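Local atomic coordinates of prephenate dehydratase (Chlorobium tepidum TLS, PDB entry 2QMX), a protein that catalyses the conversion of prephenate to phenylpyruvate in phenylalanine biosynthesis and is inhibited by the end product, L-phenylalanine. Residues A[66-69]-A[70-74]. Numbering follows the deposited sequence.
Sequences YDLL and LRRPV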
loop_
_atom_site.group_PDB
_atom_site.type_symbol
_atom_site.label_atom_id
_atom_site.label_comp_id
_atom_site.label_asym_id
_atom_site.label_seq_id
_atom_site.Cartn_x
_atom_site.Cartn_y
_atom_site.Cartn_z
ATOM N N TYR A 66 -8.483 5.957 -4.731
ATOM C CA TYR A 66 -9.707 5.320 -5.294
ATOM C C TYR A 66 -11.097 5.572 -4.661
ATOM O O TYR A 66 -12.059 5.743 -5.449
ATOM C CB TYR A 66 -9.600 3.791 -5.412
ATOM C CG TYR A 66 -8.744 3.397 -6.508
ATOM C CD1 TYR A 66 -9.027 3.809 -7.834
ATOM C CD2 TYR A 66 -7.572 2.645 -6.251
ATOM C CE1 TYR A 66 -8.160 3.453 -8.864
ATOM C CE2 TYR A 66 -6.714 2.298 -7.256
ATOM C CZ TYR A 66 -7.017 2.685 -8.554
ATOM O OH TYR A 66 -6.147 2.317 -9.517
ATOM N N ASP A 67 -11.282 5.510 -3.322
ATOM C CA ASP A 67 -12.655 5.906 -2.860
ATOM C C ASP A 67 -12.936 7.374 -3.168
ATOM O O ASP A 67 -14.085 7.776 -3.437
ATOM C CB ASP A 67 -12.914 5.663 -1.362
ATOM C CG ASP A 67 -12.878 4.210 -1.004
ATOM O OD1 ASP A 67 -13.370 3.394 -1.851
ATOM O OD2 ASP A 67 -12.340 3.880 0.096
ATOM N N LEU A 68 -11.885 8.179 -3.119
ATOM C CA LEU A 68 -12.022 9.610 -3.473
ATOM C C LEU A 68 -12.203 9.849 -4.975
ATOM O O LEU A 68 -12.992 10.692 -5.381
ATOM C CB LEU A 68 -10.876 10.441 -2.904
ATOM C CG LEU A 68 -11.053 11.171 -1.555
ATOM C CD1 LEU A 68 -12.291 10.686 -0.662
ATOM C CD2 LEU A 68 -9.690 11.124 -0.799
ATOM N N LEU A 69 -11.546 9.097 -5.813
ATOM C CA LEU A 69 -11.752 9.244 -7.251
ATOM C C LEU A 69 -13.203 8.888 -7.621
ATOM O O LEU A 69 -13.873 9.549 -8.443
ATOM C CB LEU A 69 -10.764 8.297 -7.955
ATOM C CG LEU A 69 -9.479 8.724 -8.743
ATOM C CD1 LEU A 69 -9.070 10.153 -8.624
ATOM C CD2 LEU A 69 -8.285 7.725 -8.643
ATOM N N LEU A 70 -13.675 7.815 -6.985
ATOM C CA LEU A 70 -15.043 7.373 -7.038
ATOM C C LEU A 70 -16.025 8.424 -6.539
ATOM O O LEU A 70 -17.009 8.721 -7.241
ATOM C CB LEU A 70 -15.137 6.114 -6.210
ATOM C CG LEU A 70 -16.125 5.001 -6.473
ATOM C CD1 LEU A 70 -17.273 5.229 -5.515
ATOM C CD2 LEU A 70 -16.600 4.977 -7.926
ATOM N N ARG A 71 -15.797 9.004 -5.359
ATOM C CA ARG A 71 -16.773 9.948 -4.829
ATOM C C ARG A 71 -16.635 11.409 -5.286
ATOM O O ARG A 71 -17.603 12.193 -5.240
ATOM C CB ARG A 71 -16.763 9.935 -3.306
ATOM C CG ARG A 71 -17.535 8.797 -2.725
ATOM C CD ARG A 71 -16.893 8.462 -1.412
ATOM N NE ARG A 71 -16.635 7.022 -1.295
ATOM C CZ ARG A 71 -15.747 6.500 -0.454
ATOM N NH1 ARG A 71 -15.020 7.313 0.347
ATOM N NH2 ARG A 71 -15.595 5.175 -0.406
ATOM N N ARG A 72 -15.437 11.801 -5.680
ATOM C CA ARG A 72 -15.242 13.201 -6.037
ATOM C C ARG A 72 -15.613 13.451 -7.476
ATOM O O ARG A 72 -15.277 12.648 -8.344
ATOM C CB ARG A 72 -13.818 13.647 -5.732
ATOM C CG ARG A 72 -13.600 14.282 -4.313
ATOM C CD ARG A 72 -14.782 14.083 -3.366
ATOM N NE ARG A 72 -14.495 14.416 -1.972
ATOM C CZ ARG A 72 -15.209 13.956 -0.933
ATOM N NH1 ARG A 72 -14.856 14.275 0.303
ATOM N NH2 ARG A 72 -16.271 13.162 -1.125
ATOM N N PRO A 73 -16.300 14.584 -7.730
ATOM C CA PRO A 73 -16.708 14.937 -9.087
ATOM C C PRO A 73 -15.463 15.396 -9.848
ATOM O O PRO A 73 -15.272 16.562 -10.208
ATOM C CB PRO A 73 -17.718 16.059 -8.865
ATOM C CG PRO A 73 -17.245 16.712 -7.622
ATOM C CD PRO A 73 -16.688 15.624 -6.758
ATOM N N VAL A 74 -14.654 14.420 -10.127
ATOM C CA VAL A 74 -13.327 14.645 -10.510
ATOM C C VAL A 74 -13.115 13.781 -11.776
ATOM O O VAL A 74 -13.968 12.941 -12.075
ATOM C CB VAL A 74 -12.519 14.274 -9.253
ATOM C CG1 VAL A 74 -11.562 13.186 -9.459
ATOM C CG2 VAL A 74 -11.971 15.556 -8.564
#
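Leu69 and Val74 meet across the end of helix 63-71, where the chain turns from the helix into strand 74-83. Their branches cross at about a right angle, Leu69 CD1 lying 4.0 Å from Val74 CG1. Both residues are buried, and their branched, apolar side chains suit this closely packed side, where Ile179 touches both and Phe177 touches Leu69. Three backbone hydrogen bonds close the last helical turn: Leu70 N to Tyr66 O, Arg71 N to Asp67 O, and Arg72 N to Leu68 O at 2.7 Å. Arg72 then leaves the helical conformation, and Pro73 centres an inverse gamma turn closed by a weak bond from Val74 N to Arg72 O (2.6 Å). On the Phe39 side, buried Leu68 places CD1 over one face of the Arg72 guanidinium, a loose contact 4.4 Å from Arg72 CZ.

The solvent side, with exposed Arg71 and partly exposed Asp67, is looser and charged. The two, one turn apart, run side by side with carboxylate and guanidinium planes 20° apart. With CG anti to its own carbonyl carbon (chi1 -80°) and a bend at chi3, Arg71 folds back over Asp67 O; its NH2 forms a salt bridge with Asp67 OD1 at 3.2 Å, although the modelled place of NH2 is uncertain. OD1 also pairs with Arg234, the stronger partner, so an alanine in place of Asp67 would probably leave both arginines without their shared counter-charge.

The helix packs through Leu68 and Leu69 on Phe39 of helix 35-43, through Tyr66 and Leu69 on strand 49-56, and, by the stacked rings of Tyr66 and Tyr246, on strand 242-250, thus joining the dehydratase and ACT regions.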